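Side-chain contacts in carbohydrate oxidase (Microdochium nivale, PDB 3RJA), which oxidises the C1 hydroxyl of mono-, oligo- and polysaccharides to lactones with FAD as cofactor, passing the electrons to oxygen to give hydrogen peroxide: residues E234-A237 with A241-E244; P257-L262 with A272-L277. All coordinates share one frame; numbering follows the deposited sequence.

Interaction 1 closes the C-terminal end of helix 223-239, and interaction 2 sets helix 267-278 against strand 258-264 of the large antiparallel sheet. Their centres lie about 9 Å apart, and Tyr236 of the first joins them: Tyr236 OH is 2.7 Å from Ala273 O, a probable hydrogen bond, while Tyr236 CD2 packs 3.7 Å from Leu277 CD2. Both contacts therefore belong to one buried layer of helices on the sheet. Asp235 in interaction 1 ligates a zinc ion, which is about 10 Å from the side chain of Leu277. The side chain of Ile259 is about 13 Å from a bound substrate analogue; none of the residues that touch in either contact lines the sugar pocket.

Interaction 1: E234-A237 with A241-E244; sequences EDYA and APRE. With ZN (zinc ion), chain F.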
ATOM      1  N   GLU A 234       0.783   1.032 -22.748  1.00 12.44           N
ATOM      2  CA  GLU A 234       2.127   1.332 -22.263  1.00 12.99           C
ATOM      3  C   GLU A 234       2.711   2.528 -23.002  1.00 13.10           C
ATOM      4  O   GLU A 234       3.380   3.381 -22.370  1.00 13.17           O
ATOM      5  CB  GLU A 234       3.091   0.148 -22.311  1.00 14.10           C
ATOM      6  CG  GLU A 234       4.507   0.595 -21.853  1.00 13.44           C
ATOM      7  CD  GLU A 234       5.471  -0.548 -21.578  1.00 15.59           C
ATOM      8  OE1 GLU A 234       5.007  -1.598 -21.038  1.00 16.55           O
ATOM      9  OE2 GLU A 234       6.703  -0.399 -21.883  1.00 14.20           O
ATOM     10  N   ASP A 235       2.438   2.608 -24.314  1.00 12.07           N
ATOM     11  CA  ASP A 235       2.926   3.725 -25.135  1.00 13.02           C
ATOM     12  C   ASP A 235       2.405   5.049 -24.602  1.00 13.04           C
ATOM     13  O   ASP A 235       3.164   6.018 -24.429  1.00 13.73           O
ATOM     14  CB  ASP A 235       2.481   3.599 -26.620  1.00 12.19           C
ATOM     15  CG  ASP A 235       3.171   2.460 -27.354  1.00 11.42           C
ATOM     16  OD1 ASP A 235       4.258   2.028 -26.925  1.00 11.17           O
ATOM     17  OD2 ASP A 235       2.625   2.001 -28.385  1.00 11.74           O
ATOM     18  N   TYR A 236       1.090   5.093 -24.408  1.00 12.93           N
ATOM     19  CA  TYR A 236       0.426   6.298 -23.943  1.00 13.70           C
ATOM     20  C   TYR A 236       0.979   6.655 -22.553  1.00 14.15           C
ATOM     21  O   TYR A 236       1.306   7.818 -22.273  1.00 14.62           O
ATOM     22  CB  TYR A 236      -1.095   6.075 -23.919  1.00 13.23           C
ATOM     23  CG  TYR A 236      -1.877   7.247 -23.371  1.00 14.54           C
ATOM     24  CD1 TYR A 236      -2.136   8.388 -24.162  1.00 14.22           C
ATOM     25  CD2 TYR A 236      -2.399   7.210 -22.077  1.00 13.08           C
ATOM     26  CE1 TYR A 236      -2.881   9.473 -23.648  1.00 13.35           C
ATOM     27  CE2 TYR A 236      -3.160   8.266 -21.570  1.00 13.31           C
ATOM     28  CZ  TYR A 236      -3.396   9.395 -22.351  1.00 13.84           C
ATOM     29  OH  TYR A 236      -4.112  10.447 -21.812  1.00 12.99           O
ATOM     30  N   ALA A 237       1.118   5.646 -21.697  1.00 14.29           N
ATOM     31  CA  ALA A 237       1.652   5.863 -20.349  1.00 14.86           C
ATOM     32  C   ALA A 237       3.075   6.447 -20.432  1.00 15.52           C
ATOM     33  O   ALA A 237       3.382   7.478 -19.808  1.00 14.92           O
ATOM     34  CB  ALA A 237       1.641   4.546 -19.550  1.00 13.68           C
ATOM     35  N   ALA A 241       0.639  10.419 -21.705  1.00 15.76           N
ATOM     36  CA  ALA A 241      -0.294  10.695 -20.606  1.00 15.03           C
ATOM     37  C   ALA A 241       0.063  11.969 -19.799  1.00 16.03           C
ATOM     38  O   ALA A 241       1.118  12.038 -19.140  1.00 16.08           O
ATOM     39  CB  ALA A 241      -0.418   9.471 -19.668  1.00 14.68           C
ATOM     40  N   PRO A 242      -0.802  13.002 -19.870  1.00 16.03           N
ATOM     41  CA  PRO A 242      -0.544  14.198 -19.083  1.00 16.56           C
ATOM     42  C   PRO A 242      -0.566  13.865 -17.594  1.00 15.55           C
ATOM     43  O   PRO A 242      -1.119  12.849 -17.193  1.00 13.95           O
ATOM     44  CB  PRO A 242      -1.712  15.122 -19.456  1.00 19.00           C
ATOM     45  CG  PRO A 242      -2.095  14.657 -20.839  1.00 20.15           C
ATOM     46  CD  PRO A 242      -1.963  13.168 -20.753  1.00 16.95           C
ATOM     47  N   ARG A 243       0.073  14.717 -16.813  1.00 16.21           N
ATOM     48  CA  ARG A 243       0.063  14.664 -15.355  1.00 16.95           C
ATOM     49  C   ARG A 243      -1.336  14.459 -14.775  1.00 15.56           C
ATOM     50  O   ARG A 243      -1.515  13.631 -13.886  1.00 14.40           O
ATOM     51  CB  ARG A 243       0.638  15.981 -14.825  1.00 18.98           C
ATOM     52  CG  ARG A 243       0.996  15.952 -13.369  1.00 21.84           C
ATOM     53  CD  ARG A 243       1.418  17.351 -12.878  1.00 22.83           C
ATOM     54  NE  ARG A 243       1.590  17.318 -11.434  1.00 25.71           N
ATOM     55  CZ  ARG A 243       1.513  18.371 -10.627  1.00 32.73           C
ATOM     56  NH1 ARG A 243       1.245  19.587 -11.112  1.00 33.55           N
ATOM     57  NH2 ARG A 243       1.689  18.200  -9.320  1.00 31.55           N
ATOM     58  N   GLU A 244      -2.317  15.197 -15.296  1.00 15.04           N
ATOM     59  CA  GLU A 244      -3.691  15.186 -14.768  1.00 15.55           C
ATOM     60  C   GLU A 244      -4.438  13.823 -14.892  1.00 15.36           C
ATOM     61  O   GLU A 244      -5.523  13.650 -14.316  1.00 14.20           O
ATOM     62  CB  GLU A 244      -4.546  16.259 -15.473  1.00 16.38           C
ATOM     63  CG  GLU A 244      -4.196  17.720 -15.173  1.00 17.63           C
ATOM     64  CD  GLU A 244      -2.876  18.159 -15.846  1.00 19.49           C
ATOM     65  OE1 GLU A 244      -2.495  17.575 -16.895  1.00 16.90           O
ATOM     66  OE2 GLU A 244      -2.239  19.089 -15.311  1.00 19.52           O
TER
HETATM   67 ZN    ZN F 603       3.730   0.675 -29.389  0.50 18.88          ZN
HETATM   68  O   HOH W   1       3.309  10.399 -19.017  1.00 20.69           O
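The C-terminal turn of helix 223-239, where Tyr236 and Ala237 meet Ala241 and Pro242, leads the chain out of the helix and into strand 245-251 of the large antiparallel sheet. Its main bond runs from residue i+5 back to residue i: Ala241 N donates to Tyr236 O at 2.7 Å. The N-H points almost straight at the oxygen (171°), although the donor is tilted by 28° from the carbonyl plane. The same bond brings the methyl of Ala241 down beside the tyrosine ring, with CB 3.5 Å from Tyr236 CE2. Ala241 CA lies over one face of that ring, 3.8 Å above its plane and displaced toward the rim. The ring can extend under the loop because Tyr236 CG is anti to its own backbone N (chi1 177°), which swings the phenol along the departing chain. Beyond it, Pro242 CD approaches the phenol oxygen, and the two side chains cross at about a right angle.

The hydroxyl at the end of the ring is held by Ala273 O, and Phe274 meets the ring edge-to-face, so the turn is joined to helix 267-278. A phenylalanine in place of Tyr236 would probably keep the packing on Ala241 but leave the carbonyl of Ala273 without this donor, loosening the tie between the two helices. One residue earlier, the carboxylate of Asp235 takes no part in the contact with 241-244 and binds a zinc ion through OD2 at 2.0 Å, with Glu231 as a second protein ligand; its OD1 forms a salt bridge with Lys330. Ala241 O also accepts from Asn364 ND2. A water spans the two segments, 3.0 Å from Ala237 O and 2.7 Å from Ala241 O.

Interaction 2: P257-L262 with A272-L277; sequences PGIEGL and AAFQPL
Ile259 turns its longer branch toward Phe274 and Leu277 by setting CG1 anti to its carbonyl carbon (chi1 -74°) and then extending to CD1 (chi2 169°). From the helix, Leu277 answers with CG anti to the backbone N (chi1 -180°), which brings its CD2 methyl up to Ile259. The isoleucine from the strand and the phenylalanine from the helix meet head-on, and the CD1 methyl sits at the edge of the ring and in its plane, 4.0 Å from both Phe274 CZ and Phe274 CE2. Its other branch approaches the same corner obliquely, with Ile259 CG2 3.9 Å from Phe274 CZ. Ile259 CD1 also meets Leu277 CD2 at 4.0 Å, so this one methyl rests against both helix residues, which meet it from the same side.

The contact belongs to a beta-alpha-beta crossover in which helix 267-278 connects two parallel strands, 258-264 and 286-293, with strand 211-217 lying between them. Between 257-262 and 272-277 the packing is apolar, with no hydrogen bond across, and the backbones stay well apart, Ile259 CA being 11.0 Å from Leu277 CA. Phe214 and Val216 of strand 211-217 also touch Ile259, while Phe247 of strand 245-251 meets Phe274 edge-to-face; all of these residues extend the apolar layer under the helix.

Helix 267-278 is kinked near Pro276, whose nitrogen has no hydrogen to give to the preceding turn. Leu277 N instead bonds to Phe274 O at 2.9 Å, three residues back, which ties together the two helix residues that touch Ile259. The next strand residue, Glu260, uses OE1 to bond Tyr252 OH, a phenol that lines the pocket of the bound substrate analogue.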
ATOM      1  N   PRO A 257     -11.855  -6.883 -19.143  1.00 15.17           N
ATOM      2  CA  PRO A 257     -11.001  -5.764 -18.709  1.00 14.54           C
ATOM      3  C   PRO A 257     -11.567  -4.344 -18.995  1.00 15.32           C
ATOM      4  O   PRO A 257     -12.314  -4.112 -19.972  1.00 13.45           O
ATOM      5  CB  PRO A 257      -9.700  -5.982 -19.498  1.00 15.22           C
ATOM      6  CG  PRO A 257     -10.112  -6.738 -20.724  1.00 15.21           C
ATOM      7  CD  PRO A 257     -11.239  -7.651 -20.250  1.00 14.97           C
ATOM      8  N   GLY A 258     -11.208  -3.401 -18.136  1.00 13.24           N
ATOM      9  CA  GLY A 258     -11.614  -2.026 -18.336  1.00 13.00           C
ATOM     10  C   GLY A 258     -10.488  -1.101 -17.924  1.00 13.23           C
ATOM     11  O   GLY A 258      -9.635  -1.479 -17.128  1.00 13.43           O
ATOM     12  N   ILE A 259     -10.470   0.098 -18.490  1.00 13.63           N
ATOM     13  CA  ILE A 259      -9.694   1.175 -17.911  1.00 15.29           C
ATOM     14  C   ILE A 259     -10.562   1.876 -16.859  1.00 15.43           C
ATOM     15  O   ILE A 259     -11.720   2.196 -17.128  1.00 16.17           O
ATOM     16  CB  ILE A 259      -9.219   2.171 -18.996  1.00 15.24           C
ATOM     17  CG1 ILE A 259      -8.079   1.544 -19.828  1.00 15.62           C
ATOM     18  CG2 ILE A 259      -8.841   3.505 -18.380  1.00 15.58           C
ATOM     19  CD1 ILE A 259      -7.695   2.336 -21.133  1.00 14.66           C
ATOM     20  N   GLU A 260     -10.016   2.098 -15.665  1.00 15.36           N
ATOM     21  CA  GLU A 260     -10.653   3.043 -14.735  1.00 16.74           C
ATOM     22  C   GLU A 260      -9.667   4.126 -14.367  1.00 14.75           C
ATOM     23  O   GLU A 260      -8.482   3.862 -14.158  1.00 13.54           O
ATOM     24  CB  GLU A 260     -11.074   2.414 -13.396  1.00 17.74           C
ATOM     25  CG  GLU A 260     -11.488   0.991 -13.385  1.00 19.33           C
ATOM     26  CD  GLU A 260     -11.681   0.510 -11.940  0.50 17.72           C
ATOM     27  OE1 GLU A 260     -10.956  -0.404 -11.514  0.50 16.92           O
ATOM     28  OE2 GLU A 260     -12.520   1.095 -11.225  0.50 17.36           O
ATOM     29  N   GLY A 261     -10.184   5.324 -14.180  1.00 15.30           N
ATOM     30  CA  GLY A 261      -9.326   6.451 -13.941  1.00 14.20           C
ATOM     31  C   GLY A 261      -9.995   7.628 -13.305  1.00 14.32           C
ATOM     32  O   GLY A 261     -11.240   7.668 -13.123  1.00 14.13           O
ATOM     33  N   LEU A 262      -9.131   8.576 -12.958  1.00 13.91           N
ATOM     34  CA  LEU A 262      -9.478   9.852 -12.375  1.00 15.42           C
ATOM     35  C   LEU A 262      -8.679  10.949 -13.086  1.00 15.36           C
ATOM     36  O   LEU A 262      -7.448  10.871 -13.195  1.00 15.71           O
ATOM     37  CB  LEU A 262      -9.165   9.871 -10.870  1.00 14.23           C
ATOM     38  CG  LEU A 262      -9.754  11.090 -10.133  1.00 15.09           C
ATOM     39  CD1 LEU A 262     -11.287  11.099 -10.227  1.00 14.79           C
ATOM     40  CD2 LEU A 262      -9.289  11.247  -8.632  1.00 14.25           C
ATOM     41  N   ALA A 272     -10.253  14.991 -24.501  1.00 20.26           N
ATOM     42  CA  ALA A 272      -9.193  15.504 -25.353  1.00 19.82           C
ATOM     43  C   ALA A 272      -7.854  14.883 -24.938  1.00 20.55           C
ATOM     44  O   ALA A 272      -7.086  14.454 -25.778  1.00 19.15           O
ATOM     45  CB  ALA A 272      -9.124  17.029 -25.274  1.00 22.55           C
ATOM     46  N   ALA A 273      -7.598  14.821 -23.631  1.00 19.90           N
ATOM     47  CA  ALA A 273      -6.332  14.291 -23.112  1.00 17.55           C
ATOM     48  C   ALA A 273      -6.161  12.779 -23.358  1.00 17.41           C
ATOM     49  O   ALA A 273      -5.045  12.307 -23.571  1.00 16.31           O
ATOM     50  CB  ALA A 273      -6.193  14.617 -21.617  1.00 16.73           C
ATOM     51  N   PHE A 274      -7.270  12.037 -23.328  1.00 16.16           N
ATOM     52  CA  PHE A 274      -7.258  10.564 -23.442  1.00 16.04           C
ATOM     53  C   PHE A 274      -7.390  10.094 -24.878  1.00 16.82           C
ATOM     54  O   PHE A 274      -7.094   8.934 -25.173  1.00 16.01           O
ATOM     55  CB  PHE A 274      -8.399   9.929 -22.607  1.00 14.47           C
ATOM     56  CG  PHE A 274      -8.009   8.659 -21.925  1.00 14.66           C
ATOM     57  CD1 PHE A 274      -7.046   8.666 -20.901  1.00 15.01           C
ATOM     58  CD2 PHE A 274      -8.547   7.443 -22.327  1.00 14.78           C
ATOM     59  CE1 PHE A 274      -6.656   7.477 -20.273  1.00 13.90           C
ATOM     60  CE2 PHE A 274      -8.185   6.238 -21.705  1.00 14.91           C
ATOM     61  CZ  PHE A 274      -7.234   6.255 -20.671  1.00 16.14           C
ATOM     62  N   GLN A 275      -7.807  10.996 -25.771  1.00 16.55           N
ATOM     63  CA  GLN A 275      -8.074  10.641 -27.185  1.00 17.20           C
ATOM     64  C   GLN A 275      -6.925   9.911 -27.912  1.00 17.34           C
ATOM     65  O   GLN A 275      -7.203   8.980 -28.677  1.00 18.25           O
ATOM     66  CB  GLN A 275      -8.537  11.872 -28.004  1.00 17.51           C
ATOM     67  CG  GLN A 275      -9.282  11.508 -29.333  1.00 20.17           C
ATOM     68  CD  GLN A 275     -10.542  10.671 -29.096  1.00 21.01           C
ATOM     69  OE1 GLN A 275     -11.376  11.022 -28.270  1.00 26.14           O
ATOM     70  NE2 GLN A 275     -10.678   9.571 -29.819  1.00 20.02           N
ATOM     71  N   PRO A 276      -5.652  10.330 -27.679  1.00 16.42           N
ATOM     72  CA  PRO A 276      -4.530   9.637 -28.297  1.00 16.99           C
ATOM     73  C   PRO A 276      -4.515   8.160 -27.982  1.00 17.60           C
ATOM     74  O   PRO A 276      -4.101   7.385 -28.830  1.00 17.90           O
ATOM     75  CB  PRO A 276      -3.293  10.352 -27.701  1.00 16.74           C
ATOM     76  CG  PRO A 276      -3.775  11.760 -27.481  1.00 16.69           C
ATOM     77  CD  PRO A 276      -5.197  11.549 -26.964  1.00 16.81           C
ATOM     78  N   LEU A 277      -4.991   7.774 -26.792  1.00 17.80           N
ATOM     79  CA  LEU A 277      -5.059   6.370 -26.395  1.00 15.37           C
ATOM     80  C   LEU A 277      -6.264   5.683 -27.039  1.00 16.45           C
ATOM     81  O   LEU A 277      -6.133   4.575 -27.600  1.00 16.79           O
ATOM     82  CB  LEU A 277      -5.128   6.211 -24.867  1.00 15.85           C
ATOM     83  CG  LEU A 277      -5.203   4.744 -24.339  1.00 16.60           C
ATOM     84  CD1 LEU A 277      -4.234   3.813 -25.083  1.00 14.32           C
ATOM     85  CD2 LEU A 277      -4.926   4.667 -22.800  1.00 16.76           C
TER